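Local atomic coordinates of phosphoribosylformylglycinamidine cyclo-ligase (Thermus thermophilus HB8, PDB entry 5AVM), a protein that probably catalyses the ATP-dependent ring closure of formylglycinamidine ribonucleotide to 5-aminoimidazole ribonucleotide, a step of de novo purine biosynthesis. Residues 68-73 with 216-221; 176-181 with 300-305; 204-209 with 276-281. All blocks are in the same frame, centred on the assembly; numbering follows the deposited sequence.

Contact 1. Residues 68-73 with 216-221; sequences LLALEA and ALLRPH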
loop_
_atom_site.group_PDB
_atom_site.type_symbol
_atom_site.label_atom_id
_atom_site.label_comp_id
_atom_site.label_asym_id
_atom_site.label_seq_id
_atom_site.Cartn_x
_atom_site.Cartn_y
_atom_site.Cartn_z
ATOM N N LEU B 68 -13.630 5.935 -9.984
ATOM C CA LEU B 68 -14.456 7.099 -10.279
ATOM C C LEU B 68 -15.682 6.664 -11.080
ATOM O O LEU B 68 -16.789 7.156 -10.849
ATOM C CB LEU B 68 -13.633 8.133 -11.044
ATOM C CG LEU B 68 -12.425 8.591 -10.227
ATOM C CD1 LEU B 68 -11.555 9.529 -11.041
ATOM C CD2 LEU B 68 -12.913 9.265 -8.953
ATOM N N LEU B 69 -15.491 5.724 -12.005
ATOM C CA LEU B 69 -16.598 5.221 -12.809
ATOM C C LEU B 69 -17.660 4.575 -11.917
ATOM O O LEU B 69 -18.864 4.761 -12.127
ATOM C CB LEU B 69 -16.099 4.191 -13.826
ATOM C CG LEU B 69 -17.168 3.561 -14.731
ATOM C CD1 LEU B 69 -17.808 4.637 -15.608
ATOM C CD2 LEU B 69 -16.538 2.481 -15.594
ATOM N N ALA B 70 -17.203 3.818 -10.920
ATOM C CA ALA B 70 -18.089 3.119 -9.987
ATOM C C ALA B 70 -18.886 4.068 -9.096
ATOM O O ALA B 70 -20.086 3.877 -8.888
ATOM C CB ALA B 70 -17.279 2.154 -9.123
ATOM N N LEU B 71 -18.221 5.080 -8.554
ATOM C CA LEU B 71 -18.906 6.032 -7.693
ATOM C C LEU B 71 -20.009 6.714 -8.496
ATOM O O LEU B 71 -21.167 6.751 -8.074
ATOM C CB LEU B 71 -17.918 7.072 -7.155
ATOM C CG LEU B 71 -16.879 6.607 -6.131
ATOM C CD1 LEU B 71 -15.815 7.675 -5.986
ATOM C CD2 LEU B 71 -17.548 6.314 -4.797
ATOM N N GLU B 72 -19.637 7.240 -9.661
ATOM C CA GLU B 72 -20.577 7.917 -10.545
ATOM C C GLU B 72 -21.822 7.064 -10.782
ATOM O O GLU B 72 -22.948 7.543 -10.637
ATOM C CB GLU B 72 -19.907 8.235 -11.882
ATOM C CG GLU B 72 -18.740 9.199 -11.784
ATOM C CD GLU B 72 -18.185 9.573 -13.144
ATOM O OE1 GLU B 72 -17.664 8.678 -13.845
ATOM O OE2 GLU B 72 -18.275 10.764 -13.514
ATOM N N ALA B 73 -21.616 5.802 -11.146
ATOM C CA ALA B 73 -22.720 4.884 -11.400
ATOM C C ALA B 73 -23.401 4.477 -10.097
ATOM O O ALA B 73 -24.377 3.731 -10.106
ATOM C CB ALA B 73 -22.213 3.650 -12.128
ATOM N N ALA B 216 -21.436 -4.094 -17.906
ATOM C CA ALA B 216 -20.283 -4.575 -18.646
ATOM C C ALA B 216 -18.963 -3.919 -18.262
ATOM O O ALA B 216 -17.905 -4.538 -18.383
ATOM C CB ALA B 216 -20.528 -4.406 -20.136
ATOM N N LEU B 217 -19.025 -2.674 -17.795
ATOM C CA LEU B 217 -17.824 -1.926 -17.422
ATOM C C LEU B 217 -17.425 -2.074 -15.958
ATOM O O LEU B 217 -16.265 -1.848 -15.601
ATOM C CB LEU B 217 -18.020 -0.444 -17.742
ATOM C CG LEU B 217 -17.132 0.209 -18.803
ATOM C CD1 LEU B 217 -17.142 -0.597 -20.081
ATOM C CD2 LEU B 217 -17.642 1.620 -19.056
ATOM N N LEU B 218 -18.388 -2.448 -15.120
ATOM C CA LEU B 218 -18.140 -2.624 -13.692
ATOM C C LEU B 218 -17.964 -4.083 -13.264
ATOM O O LEU B 218 -17.722 -4.362 -12.087
ATOM C CB LEU B 218 -19.254 -1.961 -12.870
ATOM C CG LEU B 218 -19.248 -0.427 -12.916
ATOM C CD1 LEU B 218 -20.348 0.123 -12.024
ATOM C CD2 LEU B 218 -17.894 0.093 -12.461
ATOM N N ARG B 219 -18.084 -5.010 -14.213
ATOM C CA ARG B 219 -17.889 -6.423 -13.909
ATOM C C ARG B 219 -16.496 -6.523 -13.292
ATOM O O ARG B 219 -15.500 -6.106 -13.896
ATOM C CB ARG B 219 -17.967 -7.270 -15.182
ATOM C CG ARG B 219 -17.707 -8.751 -14.959
ATOM C CD ARG B 219 -18.442 -9.584 -15.993
ATOM N NE ARG B 219 -19.897 -9.535 -15.801
ATOM C CZ ARG B 219 -20.775 -9.287 -16.771
ATOM N NH1 ARG B 219 -20.351 -9.061 -18.012
ATOM N NH2 ARG B 219 -22.074 -9.265 -16.503
ATOM N N PRO B 220 -16.410 -7.069 -12.072
ATOM C CA PRO B 220 -15.136 -7.213 -11.364
ATOM C C PRO B 220 -13.974 -7.861 -12.120
ATOM O O PRO B 220 -14.166 -8.678 -13.022
ATOM C CB PRO B 220 -15.526 -8.011 -10.121
ATOM C CG PRO B 220 -16.944 -7.576 -9.874
ATOM C CD PRO B 220 -17.525 -7.598 -11.263
ATOM N N HIS B 221 -12.763 -7.467 -11.735
ATOM C CA HIS B 221 -11.532 -8.016 -12.292
ATOM C C HIS B 221 -11.617 -9.517 -11.971
ATOM O O HIS B 221 -11.933 -9.892 -10.845
ATOM C CB HIS B 221 -10.338 -7.378 -11.575
ATOM C CG HIS B 221 -9.009 -7.688 -12.191
ATOM N ND1 HIS B 221 -8.211 -6.718 -12.759
ATOM C CD2 HIS B 221 -8.334 -8.853 -12.322
ATOM C CE1 HIS B 221 -7.103 -7.273 -13.217
ATOM N NE2 HIS B 221 -7.153 -8.568 -12.963
#
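L218 is the main bump of this contact. Its two methyls reach into a shallow hollow on helix 66-72 and the residue after it. CD2 lies over the backbone of A70, 3.9 Å from A70 CA, and also touches the A70 methyl. CD1 comes up to A73, 4.0 Å from A73 CB. The small alanines leave the backbone within reach of the leucine. L69 is the answering bump from the other side. Its CG is anti to the backbone N (chi1 179°), and from that carbon CD2 reaches L217. L69 CD2 meets L217 CD2 at 3.7 Å, and L217 CB and CG are nearly as close. These two side chains cross at about a right angle. L69 CD2 also touches L218 CD2 at 4.2 Å, which joins the two parts of the contact. No hydrogen bond crosses it, and the packing is wholly apolar. It joins helix 66-72, in the N-terminal AIR synthase domain, to helix 213-218, in the C-terminal one. Helix 190-196 packs beside both, with Y190 and R194 on L69 and I193 on L217. Helix 79-92 adds L79 against A70.

Contact 2. Residues 176-181 with 300-305; sequences ALLALP and MVLVLP
The backbone N-H and C=O of L178 and L302 pair reciprocally at the middle of this antiparallel pairing. L178 N reaches L302 O at 2.8 Å, in the carbonyl plane and on a lone pair. L302 N gives a bond of 2.6 Å to L178 O, but here the donor is tilted 30° from the carbonyl plane. The two strands are inner members of the mixed six-stranded sheet of the C-terminal AIR synthase family region. A176 with L304 and L180 with M300 are the other hydrogen-bonded pairs. In each, one bond is short and the return bond is weak. One face of the sheet carries A176, L178, L180, M300, L302 and L304. Helices 225-233 and 306-313 pack there, with F228 against L180, M300 and L302. The other face carries L177, A179, V301 and V303. On it L177 CD2 meets V303 CG2 at 4.2 Å, and V324 of strand 319-326 touches both residues. At the outer edges, L177 and A179 bond through their backbones to V321 and F319, while V301 and V303 bond to A242 and H239. The non-hydrogen-bonded pair A179 and V301 is close, with 4.3 Å between A179 CA and V301 CA. A CA-H...O contact joins A179 CA to M300 O. L304 holds CG between its backbone N and carbonyl carbon (chi1 47°), and its CD1 ends 4.1 Å from A176 CB.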
loop_
_atom_site.group_PDB
_atom_site.type_symbol
_atom_site.label_atom_id
_atom_site.label_comp_id
_atom_site.label_asym_id
_atom_site.label_seq_id
_atom_site.Cartn_x
_atom_site.Cartn_y
_atom_site.Cartn_z
ATOM N N ALA B 176 3.989 -22.516 -25.733
ATOM C CA ALA B 176 2.672 -22.123 -26.199
ATOM C C ALA B 176 2.177 -20.966 -25.322
ATOM O O ALA B 176 2.508 -20.882 -24.136
ATOM C CB ALA B 176 1.715 -23.305 -26.099
ATOM N N LEU B 177 1.397 -20.067 -25.912
ATOM C CA LEU B 177 0.845 -18.950 -25.165
ATOM C C LEU B 177 -0.612 -19.298 -24.892
ATOM O O LEU B 177 -1.433 -19.343 -25.806
ATOM C CB LEU B 177 0.936 -17.653 -25.974
ATOM C CG LEU B 177 2.307 -17.235 -26.513
ATOM C CD1 LEU B 177 2.198 -15.863 -27.126
ATOM C CD2 LEU B 177 3.334 -17.220 -25.402
ATOM N N LEU B 178 -0.924 -19.567 -23.631
ATOM C CA LEU B 178 -2.279 -19.921 -23.232
ATOM C C LEU B 178 -2.879 -18.747 -22.466
ATOM O O LEU B 178 -2.382 -18.357 -21.413
ATOM C CB LEU B 178 -2.238 -21.173 -22.354
ATOM C CG LEU B 178 -3.496 -22.006 -22.093
ATOM C CD1 LEU B 178 -3.055 -23.318 -21.475
ATOM C CD2 LEU B 178 -4.478 -21.284 -21.176
ATOM N N ALA B 179 -3.945 -18.178 -23.008
ATOM C CA ALA B 179 -4.588 -17.050 -22.373
ATOM C C ALA B 179 -5.834 -17.480 -21.635
ATOM O O ALA B 179 -6.576 -18.336 -22.101
ATOM C CB ALA B 179 -4.942 -15.999 -23.410
ATOM N N LEU B 180 -6.040 -16.893 -20.461
ATOM C CA LEU B 180 -7.219 -17.163 -19.654
ATOM C C LEU B 180 -8.062 -15.916 -19.904
ATOM O O LEU B 180 -7.563 -14.789 -19.809
ATOM C CB LEU B 180 -6.847 -17.296 -18.179
ATOM C CG LEU B 180 -5.848 -18.412 -17.875
ATOM C CD1 LEU B 180 -5.693 -18.541 -16.374
ATOM C CD2 LEU B 180 -6.334 -19.726 -18.489
ATOM N N PRO B 181 -9.352 -16.103 -20.232
ATOM C CA PRO B 181 -10.306 -15.027 -20.525
ATOM C C PRO B 181 -10.578 -13.975 -19.460
ATOM O O PRO B 181 -10.883 -14.294 -18.315
ATOM C CB PRO B 181 -11.565 -15.795 -20.918
ATOM C CG PRO B 181 -11.494 -17.006 -20.039
ATOM C CD PRO B 181 -10.043 -17.409 -20.178
ATOM N N MET B 300 -4.907 -13.188 -18.620
ATOM C CA MET B 300 -3.586 -13.677 -18.236
ATOM C C MET B 300 -3.034 -14.518 -19.366
ATOM O O MET B 300 -3.783 -15.225 -20.027
ATOM C CB MET B 300 -3.652 -14.539 -16.965
ATOM C CG MET B 300 -3.603 -13.756 -15.669
ATOM S SD MET B 300 -2.968 -14.758 -14.315
ATOM C CE MET B 300 -1.250 -14.811 -14.723
ATOM N N VAL B 301 -1.729 -14.432 -19.598
ATOM C CA VAL B 301 -1.101 -15.227 -20.645
ATOM C C VAL B 301 -0.122 -16.181 -19.973
ATOM O O VAL B 301 0.673 -15.777 -19.126
ATOM C CB VAL B 301 -0.326 -14.351 -21.669
ATOM C CG1 VAL B 301 0.274 -15.236 -22.761
ATOM C CG2 VAL B 301 -1.256 -13.305 -22.285
ATOM N N LEU B 302 -0.197 -17.454 -20.342
ATOM C CA LEU B 302 0.680 -18.471 -19.787
ATOM C C LEU B 302 1.698 -18.936 -20.825
ATOM O O LEU B 302 1.365 -19.169 -21.990
ATOM C CB LEU B 302 -0.148 -19.665 -19.300
ATOM C CG LEU B 302 -0.765 -19.606 -17.898
ATOM C CD1 LEU B 302 -1.355 -18.249 -17.620
ATOM C CD2 LEU B 302 -1.834 -20.677 -17.781
ATOM N N VAL B 303 2.947 -19.053 -20.396
ATOM C CA VAL B 303 4.018 -19.513 -21.265
ATOM C C VAL B 303 4.436 -20.870 -20.711
ATOM O O VAL B 303 4.902 -20.974 -19.577
ATOM C CB VAL B 303 5.211 -18.546 -21.234
ATOM C CG1 VAL B 303 6.201 -18.910 -22.321
ATOM C CG2 VAL B 303 4.723 -17.116 -21.402
ATOM N N LEU B 304 4.253 -21.913 -21.509
ATOM C CA LEU B 304 4.577 -23.264 -21.082
ATOM C C LEU B 304 4.791 -24.189 -22.285
ATOM O O LEU B 304 4.416 -23.846 -23.409
ATOM C CB LEU B 304 3.429 -23.804 -20.213
ATOM C CG LEU B 304 1.978 -23.631 -20.712
ATOM C CD1 LEU B 304 1.805 -24.155 -22.121
ATOM C CD2 LEU B 304 1.041 -24.368 -19.786
ATOM N N PRO B 305 5.406 -25.372 -22.063
ATOM C CA PRO B 305 5.644 -26.329 -23.152
ATOM C C PRO B 305 4.343 -26.606 -23.912
ATOM O O PRO B 305 3.258 -26.496 -23.343
ATOM C CB PRO B 305 6.162 -27.557 -22.411
ATOM C CG PRO B 305 6.947 -26.947 -21.303
ATOM C CD PRO B 305 6.020 -25.851 -20.810
#

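Contact 3. Residues 204-209 with 276-281; sequences APVPEL and FPYLQR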
loop_
_atom_site.group_PDB
_atom_site.type_symbol
_atom_site.label_atom_id
_atom_site.label_comp_id
_atom_site.label_asym_id
_atom_site.label_seq_id
_atom_site.Cartn_x
_atom_site.Cartn_y
_atom_site.Cartn_z
ATOM N N ALA B 204 -28.463 2.220 -19.388
ATOM C CA ALA B 204 -29.279 1.811 -20.531
ATOM C C ALA B 204 -28.705 0.583 -21.227
ATOM O O ALA B 204 -27.492 0.486 -21.447
ATOM C CB ALA B 204 -29.393 2.953 -21.527
ATOM N N PRO B 205 -29.576 -0.374 -21.586
ATOM C CA PRO B 205 -29.179 -1.611 -22.266
ATOM C C PRO B 205 -28.497 -1.348 -23.613
ATOM O O PRO B 205 -28.846 -0.404 -24.322
ATOM C CB PRO B 205 -30.506 -2.357 -22.426
ATOM C CG PRO B 205 -31.303 -1.885 -21.245
ATOM C CD PRO B 205 -31.009 -0.405 -21.240
ATOM N N VAL B 206 -27.521 -2.180 -23.956
ATOM C CA VAL B 206 -26.806 -2.036 -25.220
ATOM C C VAL B 206 -27.075 -3.277 -26.073
ATOM O O VAL B 206 -27.077 -4.399 -25.563
ATOM C CB VAL B 206 -25.284 -1.890 -24.994
ATOM C CG1 VAL B 206 -24.574 -1.728 -26.321
ATOM C CG2 VAL B 206 -25.004 -0.697 -24.102
ATOM N N PRO B 207 -27.318 -3.094 -27.384
ATOM C CA PRO B 207 -27.581 -4.260 -28.226
ATOM C C PRO B 207 -26.461 -5.289 -28.189
ATOM O O PRO B 207 -26.581 -6.331 -27.547
ATOM C CB PRO B 207 -27.762 -3.648 -29.615
ATOM C CG PRO B 207 -26.893 -2.427 -29.559
ATOM C CD PRO B 207 -27.253 -1.871 -28.204
ATOM N N GLU B 208 -25.364 -4.969 -28.866
ATOM C CA GLU B 208 -24.209 -5.855 -28.967
ATOM C C GLU B 208 -23.543 -6.349 -27.680
ATOM O O GLU B 208 -22.622 -7.164 -27.746
ATOM C CB GLU B 208 -23.153 -5.200 -29.859
ATOM C CG GLU B 208 -22.723 -3.810 -29.425
ATOM C CD GLU B 208 -21.920 -3.095 -30.499
ATOM O OE1 GLU B 208 -20.804 -3.556 -30.823
ATOM O OE2 GLU B 208 -22.413 -2.075 -31.027
ATOM N N LEU B 209 -24.001 -5.883 -26.518
ATOM C CA LEU B 209 -23.395 -6.301 -25.250
ATOM C C LEU B 209 -24.168 -7.397 -24.523
ATOM O O LEU B 209 -23.565 -8.305 -23.947
ATOM C CB LEU B 209 -23.230 -5.102 -24.302
ATOM C CG LEU B 209 -22.460 -3.876 -24.803
ATOM C CD1 LEU B 209 -22.271 -2.895 -23.658
ATOM C CD2 LEU B 209 -21.117 -4.293 -25.370
ATOM N N PHE B 276 -15.267 -4.069 -25.617
ATOM C CA PHE B 276 -14.069 -3.444 -26.179
ATOM C C PHE B 276 -14.264 -2.782 -27.545
ATOM O O PHE B 276 -14.100 -1.567 -27.676
ATOM C CB PHE B 276 -12.922 -4.455 -26.256
ATOM C CG PHE B 276 -12.361 -4.832 -24.917
ATOM C CD1 PHE B 276 -11.876 -3.855 -24.052
ATOM C CD2 PHE B 276 -12.327 -6.163 -24.510
ATOM C CE1 PHE B 276 -11.369 -4.201 -22.798
ATOM C CE2 PHE B 276 -11.822 -6.519 -23.259
ATOM C CZ PHE B 276 -11.344 -5.538 -22.404
ATOM N N PRO B 277 -14.607 -3.565 -28.586
ATOM C CA PRO B 277 -14.795 -2.948 -29.902
ATOM C C PRO B 277 -15.880 -1.880 -29.873
ATOM O O PRO B 277 -15.897 -0.975 -30.705
ATOM C CB PRO B 277 -15.149 -4.135 -30.790
ATOM C CG PRO B 277 -15.824 -5.083 -29.842
ATOM C CD PRO B 277 -14.945 -5.001 -28.630
ATOM N N TYR B 278 -16.781 -1.996 -28.901
ATOM C CA TYR B 278 -17.862 -1.036 -28.727
ATOM C C TYR B 278 -17.250 0.289 -28.281
ATOM O O TYR B 278 -17.508 1.337 -28.867
ATOM C CB TYR B 278 -18.846 -1.532 -27.670
ATOM C CG TYR B 278 -19.958 -0.553 -27.413
ATOM C CD1 TYR B 278 -20.871 -0.231 -28.415
ATOM C CD2 TYR B 278 -20.064 0.103 -26.187
ATOM C CE1 TYR B 278 -21.857 0.725 -28.207
ATOM C CE2 TYR B 278 -21.047 1.061 -25.968
ATOM C CZ TYR B 278 -21.935 1.369 -26.983
ATOM O OH TYR B 278 -22.889 2.336 -26.782
ATOM N N LEU B 279 -16.435 0.237 -27.233
ATOM C CA LEU B 279 -15.771 1.431 -26.728
ATOM C C LEU B 279 -14.945 1.999 -27.876
ATOM O O LEU B 279 -15.019 3.183 -28.193
ATOM C CB LEU B 279 -14.854 1.062 -25.560
ATOM C CG LEU B 279 -15.539 0.452 -24.338
ATOM C CD1 LEU B 279 -14.500 -0.066 -23.360
ATOM C CD2 LEU B 279 -16.433 1.496 -23.696
ATOM N N GLN B 280 -14.160 1.128 -28.492
ATOM C CA GLN B 280 -13.309 1.485 -29.615
ATOM C C GLN B 280 -14.084 2.299 -30.652
ATOM O O GLN B 280 -13.672 3.398 -31.028
ATOM C CB GLN B 280 -12.765 0.201 -30.240
ATOM C CG GLN B 280 -12.030 0.350 -31.549
ATOM C CD GLN B 280 -11.493 -0.983 -32.036
ATOM O OE1 GLN B 280 -12.159 -2.012 -31.911
ATOM N NE2 GLN B 280 -10.293 -0.972 -32.600
ATOM N N ARG B 281 -15.212 1.760 -31.104
ATOM C CA ARG B 281 -16.049 2.427 -32.097
ATOM C C ARG B 281 -16.597 3.761 -31.592
ATOM O O ARG B 281 -16.533 4.770 -32.296
ATOM C CB ARG B 281 -17.220 1.523 -32.489
ATOM C CG ARG B 281 -17.162 0.944 -33.897
ATOM C CD ARG B 281 -18.436 0.161 -34.188
ATOM N NE ARG B 281 -19.616 0.978 -33.924
ATOM C CZ ARG B 281 -20.699 0.552 -33.279
ATOM N NH1 ARG B 281 -20.755 -0.699 -32.829
ATOM N NH2 ARG B 281 -21.718 1.386 -33.068
#
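Y278 takes most of the contact on the helix side, and three residues of 204-209 gather round it. Its CG, anti to the backbone N (chi1 178°), carries the ring out toward 204-209. V206 lies over one face of the ring, offset toward the rim, in a CH-pi contact. V206 CG1 is 4.1 Å from Y278 CE1 and equally close to CZ. L209 comes in nearer the backbone, with its CD2 4.3 Å from Y278 CB. E208 crosses the tyrosine side chain at about a right angle, and its OE2 is 3.5 Å from Y278 CD1. An alanine in place of Y278 would probably open a gap beside V206 and E208, leaving V206 CG1 without its ring face and the carboxylate held from the R281 side but without the ring beside it. One turn on, the R281 chain is bent at chi3 and meets E208 tip to tip. R281 NH1 gives a salt-bridge hydrogen bond of 2.8 Å to E208 OE2, at 152°. E208 OE2 accepts on its syn lone pair, the side of the other oxygen, and carboxylate and guanidinium are nearly coplanar (19°). R281 also touches a crystal neighbour. The contact fastens the loop between helices 190-196 and 213-218 to helix 275-283. L209 also packs on P274, just before that helix, whose L279 touches V197 after helix 190-196.

In the fold
Contacts 1 and 2 are both buried, and contact 3 lies at the surface. Contact 2 is built on backbone hydrogen bonds within one sheet. Contact 1 uses only aliphatic packing between helices of the two family regions. Contact 3 mixes apolar packing on a tyrosine with a salt bridge, and is the only one with a charged pair. Contacts 1 and 3 are neighbours, their centres 15 Å apart, and they touch: L217 CD1 lies 4.2 Å from L279 CD2. Residues 204-209 lie in the loop that leads to helix 213-218, which carries contact 1. Contact 2 stands apart, its centre 27 Å from both others. Contact 3 is nested in the chain loop that contact 2 closes.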